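Local coordinates for MW1564 protein (Staphylococcus aureus, PDB 3NTV) that probably transfers a methyl group from S-adenosylmethionine to a hydroxyl of its substrate, as a putative caffeoyl-CoA O-methyltransferase with a Rossmann-like fold, at residues 133-136 with 137-141; 152-155 with 156-159; 199-202 with 203-207. All coordinates share one frame; numbering follows the deposited sequence.

Contact 1: 133-136 with 137-141; sequences EQFE and NVNDK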
loop_
_atom_site.group_PDB
_atom_site.type_symbol
_atom_site.label_atom_id
_atom_site.label_comp_id
_atom_site.label_asym_id
_atom_site.label_seq_id
_atom_site.Cartn_x
_atom_site.Cartn_y
_atom_site.Cartn_z
ATOM N N GLU A 133 -28.615 5.734 7.929
ATOM C CA GLU A 133 -29.230 6.683 8.876
ATOM C C GLU A 133 -28.416 7.093 10.087
ATOM O O GLU A 133 -28.994 7.620 11.054
ATOM C CB GLU A 133 -30.552 6.108 9.383
ATOM C CG GLU A 133 -31.465 5.580 8.301
ATOM C CD GLU A 133 -32.783 5.042 8.826
ATOM O OE1 GLU A 133 -32.785 4.265 9.808
ATOM O OE2 GLU A 133 -33.821 5.389 8.227
ATOM N N GLN A 134 -27.089 6.855 10.072
ATOM C CA GLN A 134 -26.291 7.163 11.261
ATOM C C GLN A 134 -25.518 8.471 11.272
ATOM O O GLN A 134 -24.788 8.711 12.234
ATOM C CB GLN A 134 -25.353 5.987 11.623
ATOM C CG GLN A 134 -26.028 4.624 11.758
ATOM C CD GLN A 134 -27.237 4.625 12.657
ATOM O OE1 GLN A 134 -27.243 5.244 13.736
ATOM N NE2 GLN A 134 -28.295 3.935 12.217
ATOM N N PHE A 135 -25.654 9.305 10.230
ATOM C CA PHE A 135 -24.914 10.587 10.160
ATOM C C PHE A 135 -24.962 11.414 11.457
ATOM O O PHE A 135 -23.915 11.887 11.929
ATOM C CB PHE A 135 -25.369 11.435 8.964
ATOM C CG PHE A 135 -24.572 12.708 8.771
ATOM C CD1 PHE A 135 -23.380 12.701 8.051
ATOM C CD2 PHE A 135 -25.010 13.910 9.313
ATOM C CE1 PHE A 135 -22.649 13.875 7.872
ATOM C CE2 PHE A 135 -24.256 15.079 9.165
ATOM C CZ PHE A 135 -23.087 15.054 8.438
ATOM N N GLU A 136 -26.183 11.604 12.021
ATOM C CA GLU A 136 -26.359 12.392 13.240
ATOM C C GLU A 136 -25.832 11.728 14.520
ATOM O O GLU A 136 -25.770 12.374 15.566
ATOM C CB GLU A 136 -27.853 12.780 13.409
ATOM C CG GLU A 136 -28.335 13.805 12.389
ATOM C CD GLU A 136 -27.581 15.123 12.294
ATOM O OE1 GLU A 136 -27.165 15.671 13.344
ATOM O OE2 GLU A 136 -27.430 15.622 11.155
ATOM N N ASN A 137 -25.465 10.444 14.446
ATOM C CA ASN A 137 -24.923 9.723 15.595
ATOM C C ASN A 137 -23.401 9.677 15.565
ATOM O O ASN A 137 -22.792 9.268 16.549
ATOM C CB ASN A 137 -25.527 8.332 15.700
ATOM C CG ASN A 137 -27.013 8.398 15.976
ATOM O OD1 ASN A 137 -27.481 9.219 16.774
ATOM N ND2 ASN A 137 -27.789 7.587 15.270
ATOM N N VAL A 138 -22.799 10.095 14.447
ATOM C CA VAL A 138 -21.325 10.068 14.308
ATOM C C VAL A 138 -20.710 11.411 13.942
ATOM O O VAL A 138 -19.482 11.513 13.820
ATOM C CB VAL A 138 -20.887 8.954 13.306
ATOM C CG1 VAL A 138 -21.497 7.593 13.660
ATOM C CG2 VAL A 138 -21.184 9.327 11.849
ATOM N N ASN A 139 -21.539 12.443 13.740
ATOM C CA ASN A 139 -21.042 13.745 13.316
ATOM C C ASN A 139 -20.525 14.651 14.449
ATOM O O ASN A 139 -20.436 15.864 14.251
ATOM C CB ASN A 139 -22.085 14.464 12.469
ATOM C CG ASN A 139 -23.337 14.850 13.228
ATOM O OD1 ASN A 139 -23.600 14.377 14.336
ATOM N ND2 ASN A 139 -24.118 15.734 12.634
ATOM N N ASP A 140 -20.147 14.071 15.597
ATOM C CA ASP A 140 -19.585 14.797 16.736
ATOM C C ASP A 140 -18.052 14.930 16.594
ATOM O O ASP A 140 -17.399 15.525 17.440
ATOM C CB ASP A 140 -19.937 14.089 18.059
ATOM C CG ASP A 140 -19.526 12.619 18.139
ATOM O OD1 ASP A 140 -19.756 11.884 17.158
ATOM O OD2 ASP A 140 -18.974 12.210 19.186
ATOM N N LYS A 141 -17.479 14.328 15.550
ATOM C CA LYS A 141 -16.039 14.342 15.331
ATOM C C LYS A 141 -15.730 14.626 13.889
ATOM O O LYS A 141 -16.571 14.395 13.006
ATOM C CB LYS A 141 -15.457 12.946 15.649
ATOM C CG LYS A 141 -15.445 12.600 17.123
ATOM C CD LYS A 141 -15.202 11.127 17.335
ATOM C CE LYS A 141 -15.512 10.704 18.750
ATOM N NZ LYS A 141 -14.577 11.307 19.739
HETATM O O HOH W 1 -26.157 15.590 15.840
#

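Contact 2: 152-155 with 156-159; sequences KAQS and KKFF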
loop_
_atom_site.group_PDB
_atom_site.type_symbol
_atom_site.label_atom_id
_atom_site.label_comp_id
_atom_site.label_asym_id
_atom_site.label_seq_id
_atom_site.Cartn_x
_atom_site.Cartn_y
_atom_site.Cartn_z
ATOM N N LYS A 152 -20.476 -3.846 0.385
ATOM C CA LYS A 152 -21.428 -3.789 1.494
ATOM C C LYS A 152 -22.538 -2.778 1.296
ATOM O O LYS A 152 -22.319 -1.564 1.354
ATOM C CB LYS A 152 -20.707 -3.559 2.841
ATOM C CG LYS A 152 -20.068 -4.804 3.444
ATOM C CD LYS A 152 -19.579 -4.520 4.888
ATOM C CE LYS A 152 -18.491 -5.471 5.334
ATOM N NZ LYS A 152 -17.892 -5.048 6.629
ATOM N N ALA A 153 -23.772 -3.279 1.093
ATOM C CA ALA A 153 -24.940 -2.416 0.957
ATOM C C ALA A 153 -24.755 -1.242 -0.025
ATOM O O ALA A 153 -24.201 -1.448 -1.111
ATOM C CB ALA A 153 -25.437 -1.955 2.341
ATOM N N GLN A 154 -25.187 -0.027 0.343
ATOM C CA GLN A 154 -25.144 1.131 -0.549
ATOM C C GLN A 154 -23.809 1.841 -0.385
ATOM O O GLN A 154 -23.757 2.950 0.135
ATOM C CB GLN A 154 -26.322 2.084 -0.278
ATOM C CG GLN A 154 -27.698 1.414 -0.410
ATOM C CD GLN A 154 -28.190 0.699 0.837
ATOM O OE1 GLN A 154 -27.567 0.719 1.916
ATOM N NE2 GLN A 154 -29.347 0.050 0.714
ATOM N N SER A 155 -22.736 1.192 -0.842
ATOM C CA SER A 155 -21.388 1.740 -0.666
ATOM C C SER A 155 -21.166 3.147 -1.202
ATOM O O SER A 155 -20.530 3.945 -0.518
ATOM C CB SER A 155 -20.336 0.761 -1.164
ATOM O OG SER A 155 -20.561 0.446 -2.532
ATOM N N LYS A 156 -21.695 3.479 -2.408
ATOM C CA LYS A 156 -21.534 4.831 -2.974
ATOM C C LYS A 156 -22.260 5.829 -2.072
ATOM O O LYS A 156 -21.730 6.902 -1.792
ATOM C CB LYS A 156 -22.124 4.947 -4.403
ATOM C CG LYS A 156 -21.372 4.199 -5.489
ATOM C CD LYS A 156 -21.749 4.734 -6.885
ATOM C CE LYS A 156 -23.057 4.212 -7.428
ATOM N NZ LYS A 156 -23.307 4.711 -8.807
ATOM N N LYS A 157 -23.477 5.479 -1.618
ATOM C CA LYS A 157 -24.237 6.371 -0.744
ATOM C C LYS A 157 -23.475 6.608 0.548
ATOM O O LYS A 157 -23.425 7.729 1.003
ATOM C CB LYS A 157 -25.627 5.790 -0.439
ATOM C CG LYS A 157 -26.632 5.932 -1.572
ATOM C CD LYS A 157 -27.998 5.415 -1.130
ATOM C CE LYS A 157 -29.078 5.657 -2.154
ATOM N NZ LYS A 157 -30.436 5.508 -1.560
ATOM N N PHE A 158 -22.844 5.566 1.117
ATOM C CA PHE A 158 -22.078 5.725 2.357
ATOM C C PHE A 158 -20.926 6.687 2.140
ATOM O O PHE A 158 -20.715 7.553 2.979
ATOM C CB PHE A 158 -21.590 4.371 2.911
ATOM C CG PHE A 158 -22.655 3.342 3.205
ATOM C CD1 PHE A 158 -23.965 3.725 3.493
ATOM C CD2 PHE A 158 -22.345 1.989 3.225
ATOM C CE1 PHE A 158 -24.945 2.763 3.754
ATOM C CE2 PHE A 158 -23.323 1.031 3.491
ATOM C CZ PHE A 158 -24.615 1.424 3.770
ATOM N N PHE A 159 -20.222 6.588 0.990
ATOM C CA PHE A 159 -19.152 7.534 0.691
ATOM C C PHE A 159 -19.704 8.965 0.656
ATOM O O PHE A 159 -19.130 9.843 1.279
ATOM C CB PHE A 159 -18.490 7.168 -0.641
ATOM C CG PHE A 159 -17.249 7.937 -1.014
ATOM C CD1 PHE A 159 -16.000 7.317 -1.006
ATOM C CD2 PHE A 159 -17.329 9.265 -1.440
ATOM C CE1 PHE A 159 -14.847 8.027 -1.376
ATOM C CE2 PHE A 159 -16.179 9.966 -1.827
ATOM C CZ PHE A 159 -14.949 9.343 -1.797
HETATM O O HOH W 2 -22.685 1.108 -4.174
#

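Contact 3: 199-202 with 203-207; sequences KKVQ and DYNEW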
loop_
_atom_site.group_PDB
_atom_site.type_symbol
_atom_site.label_atom_id
_atom_site.label_comp_id
_atom_site.label_asym_id
_atom_site.label_seq_id
_atom_site.Cartn_x
_atom_site.Cartn_y
_atom_site.Cartn_z
ATOM N N LYS A 199 -21.193 -6.149 -10.320
ATOM C CA LYS A 199 -21.719 -4.936 -10.945
ATOM C C LYS A 199 -21.645 -3.737 -9.995
ATOM O O LYS A 199 -21.232 -2.657 -10.406
ATOM C CB LYS A 199 -23.174 -5.154 -11.416
ATOM C CG LYS A 199 -23.516 -4.362 -12.669
ATOM C CD LYS A 199 -24.996 -4.000 -12.749
ATOM C CE LYS A 199 -25.273 -2.959 -13.814
ATOM N NZ LYS A 199 -24.763 -1.611 -13.440
ATOM N N LYS A 200 -22.037 -3.927 -8.726
ATOM C CA LYS A 200 -21.999 -2.864 -7.721
ATOM C C LYS A 200 -20.555 -2.352 -7.511
ATOM O O LYS A 200 -20.333 -1.148 -7.505
ATOM C CB LYS A 200 -22.568 -3.389 -6.380
ATOM C CG LYS A 200 -22.600 -2.328 -5.273
ATOM C CD LYS A 200 -22.691 -2.975 -3.878
ATOM C CE LYS A 200 -24.068 -3.476 -3.564
ATOM N NZ LYS A 200 -24.161 -3.931 -2.147
ATOM N N VAL A 201 -19.606 -3.266 -7.363
ATOM C CA VAL A 201 -18.195 -2.945 -7.100
ATOM C C VAL A 201 -17.591 -2.244 -8.307
ATOM O O VAL A 201 -16.923 -1.217 -8.158
ATOM C CB VAL A 201 -17.425 -4.212 -6.648
ATOM C CG1 VAL A 201 -15.927 -4.005 -6.685
ATOM C CG2 VAL A 201 -17.859 -4.626 -5.236
ATOM N N GLN A 202 -17.867 -2.765 -9.518
ATOM C CA GLN A 202 -17.369 -2.107 -10.723
ATOM C C GLN A 202 -17.924 -0.705 -10.857
ATOM O O GLN A 202 -17.151 0.205 -11.181
ATOM C CB GLN A 202 -17.638 -2.946 -11.977
ATOM C CG GLN A 202 -16.794 -4.236 -12.029
ATOM C CD GLN A 202 -17.124 -5.123 -13.223
ATOM O OE1 GLN A 202 -16.429 -6.111 -13.500
ATOM N NE2 GLN A 202 -18.235 -4.869 -13.892
ATOM N N ASP A 203 -19.250 -0.514 -10.607
ATOM C CA ASP A 203 -19.869 0.815 -10.637
ATOM C C ASP A 203 -19.209 1.739 -9.595
ATOM O O ASP A 203 -18.925 2.893 -9.896
ATOM C CB ASP A 203 -21.385 0.730 -10.382
ATOM C CG ASP A 203 -22.163 0.144 -11.548
ATOM O OD1 ASP A 203 -21.551 -0.068 -12.632
ATOM O OD2 ASP A 203 -23.377 -0.102 -11.386
ATOM N N TYR A 204 -18.987 1.228 -8.369
ATOM C CA TYR A 204 -18.337 1.999 -7.302
ATOM C C TYR A 204 -16.954 2.461 -7.744
ATOM O O TYR A 204 -16.644 3.635 -7.585
ATOM C CB TYR A 204 -18.235 1.156 -6.008
ATOM C CG TYR A 204 -17.520 1.856 -4.871
ATOM C CD1 TYR A 204 -18.231 2.570 -3.910
ATOM C CD2 TYR A 204 -16.132 1.827 -4.770
ATOM C CE1 TYR A 204 -17.578 3.220 -2.859
ATOM C CE2 TYR A 204 -15.469 2.477 -3.726
ATOM C CZ TYR A 204 -16.200 3.154 -2.760
ATOM O OH TYR A 204 -15.585 3.775 -1.696
ATOM N N ASN A 205 -16.129 1.549 -8.267
ATOM C CA ASN A 205 -14.765 1.896 -8.709
ATOM C C ASN A 205 -14.739 3.006 -9.763
ATOM O O ASN A 205 -13.968 3.957 -9.641
ATOM C CB ASN A 205 -14.018 0.669 -9.185
ATOM C CG ASN A 205 -13.780 -0.336 -8.085
ATOM O OD1 ASN A 205 -13.857 -0.022 -6.875
ATOM N ND2 ASN A 205 -13.554 -1.573 -8.468
ATOM N N GLU A 206 -15.598 2.887 -10.790
ATOM C CA GLU A 206 -15.687 3.885 -11.861
ATOM C C GLU A 206 -16.156 5.220 -11.314
ATOM O O GLU A 206 -15.647 6.252 -11.717
ATOM C CB GLU A 206 -16.658 3.413 -12.959
ATOM C CG GLU A 206 -16.179 2.213 -13.752
ATOM C CD GLU A 206 -15.090 2.441 -14.788
ATOM O OE1 GLU A 206 -14.489 1.434 -15.227
ATOM O OE2 GLU A 206 -14.844 3.608 -15.172
ATOM N N TRP A 207 -17.136 5.210 -10.410
ATOM C CA TRP A 207 -17.666 6.439 -9.835
ATOM C C TRP A 207 -16.573 7.107 -8.959
ATOM O O TRP A 207 -16.391 8.322 -9.014
ATOM C CB TRP A 207 -18.911 6.095 -9.015
ATOM C CG TRP A 207 -19.455 7.223 -8.207
ATOM C CD1 TRP A 207 -20.350 8.169 -8.612
ATOM C CD2 TRP A 207 -19.178 7.491 -6.829
ATOM N NE1 TRP A 207 -20.635 9.024 -7.572
ATOM C CE2 TRP A 207 -19.949 8.611 -6.455
ATOM C CE3 TRP A 207 -18.372 6.864 -5.857
ATOM C CZ2 TRP A 207 -19.915 9.144 -5.162
ATOM C CZ3 TRP A 207 -18.353 7.381 -4.573
ATOM C CH2 TRP A 207 -19.100 8.520 -4.241
HETATM O O HOH W 3 -15.181 -0.631 -12.978
#

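Contact 1: 133-136 with 137-141
Gln134 and Asn137 join their side-chain amides across a single short helical turn, residues 135-138, which in sequence links strand 124-128 to strand 143-149 of the Rossmann-like methyltransferase fold. Two backbone bonds make the turn. Asn137 N gives its hydrogen to Gln134 O at 2.9 Å, and Val138 N reaches Phe135 O over a longer 3.3 Å. Both are i to i+3 bonds, and both donors sit well above the plane of the carbonyl they use, as expected of so tight a turn.

Side-chain amides close the same span a second time. Asn137 ND2 donates to Gln134 OE1 at 2.9 Å, with the acceptor nearly in the Asn137 amide plane and the two amide planes inclined by only 22°. Gln134 can bring OE1 round to Asn137 because its chain bends at chi2 (-51°). Its NE2 donates to Asn130 O, which probably fixes which way round the amide sits.

The packing has two parts. Val138 is buried against Ile101 and Ile127 of the sheet, and its CG2 stands near the carbonyl oxygens of both Gln134 and Phe135. Farther on, Asn139 lays its CB over one face of the Phe135 ring, a CH-pi contact 4.3 Å from the centroid. The ring itself rests on Ile161 of helix 155-162 and on Leu165.

Charge and water enter at the exposed end. Asn139 ND2 donates a hydrogen bond to Glu136 OE1 at 3.1 Å, from above the carboxylate plane, and the carboxylate and amide stand nearly perpendicular, at 89°. A water lies 2.7 Å from that same Glu136 OE1 and 3.2 Å from Asn139 OD1.

Contact 2: 152-155 with 156-159
With chi1 at -58°, Phe158 has its CG opposite its own carbonyl carbon, and this swings the ring back toward the start of helix 155-162, where it meets the residues leading into the helix. Gln154, the N-cap residue and the centre of an inverse gamma turn, bends at chi2 (85°) and sends its amide to the same ring: OE1 comes to 3.6 Å from Phe158 CZ, with the amide and ring planes 78° apart.

The carbonyl of Gln154 does double duty. Its oxygen accepts the first i to i+4 bond of the helix from Phe158 N at 2.9 Å, with the nitrogen nearly in line with the C=O bond. The same oxygen also lies over one face of the Phe158 ring, 3.3 Å from CG. Ala153 CB also touches the ring, 3.8 Å from Phe158 CZ, and Lys152 O comes close to CE2. Next to this, the aliphatic part of Lys157 runs past Gln154, CB to CB at 3.8 Å, while its charged end leads away. One residue on, Phe159 N bonds to Ser155 O at 3.1 Å.

Ser155 is buried, and its hydroxyl is well provided for. OG is hydrogen-bonded to Ala150 O and also accepts from a water at 2.8 Å. That water in turn takes the N-H of Lys156, one of the first-turn amides, so it bridges the serine hydroxyl and the helix start.

In the Rossmann-like fold this loop leads from strand 143-149 into helix 155-162. Phe158 faces Ala131 and Leu132 in the loop before helix 135-138, whereas Ser155 and Phe159 face Tyr204 of helix 192-209. The new helix therefore packs between those two neighbours.

Contact 3: 199-202 with 203-207
Asp203 meets Lys199 one turn back along helix 192-209, in an i to i+4 salt bridge. Lys199 NZ, brought round by a bend at chi4 (-71°), reaches Asp203 OD2 at 2.9 Å on its syn lone pair, while Asp203 N bonds to Lys199 O at 2.9 Å. Tyr204 comes next. Its N-H goes to Lys200 O, and its ring leads away from the first segment to pack on Ser155 and Phe159, with the hydroxyl bonded to Thr174 OG1. Asn205 N lies nearly in line with the Val201 C=O, 2.9 Å from its oxygen. The Asn205 amide lies alongside Val201, with ND2 3.8 Å from Val201 CG1, and that nitrogen bonds to Val177 O and to Tyr28 OH of the second subunit. Glu206 N follows on Gln202 O at 3.1 Å, and a water links that oxygen to Glu206 OE1.

Three surroundings are thus served by one run of helix: an ion pair toward solvent, an aromatic side against helix 155-162, and a polar edge at the subunit interface. There two acceptors are available for the two hydrogens of Asn205 ND2, which probably fixes the orientation of the buried amide.

How the contacts relate
The three contacts follow one another along the chain, all within the methyltransferase fold. Contact 1 spans helix 135-138, just before strand 143-149; contact 2 begins helix 155-162, just after that strand; contact 3 lies in helix 192-209, beyond strand 170-175. Contacts 1 and 2 have centres about 16 Å apart and do not touch, nor do contacts 1 and 3, about 26 Å apart, whereas contacts 2 and 3 are about 11 Å apart and meet directly. Lys200 NZ lies 2.7 Å from Ala153 O, and Phe159 packs edge-to-face on Trp207. Helix 155-162 thus connects the other two, with Ile161 and Tyr162 on contact 1, and contact 3 carries the packing on to the second subunit.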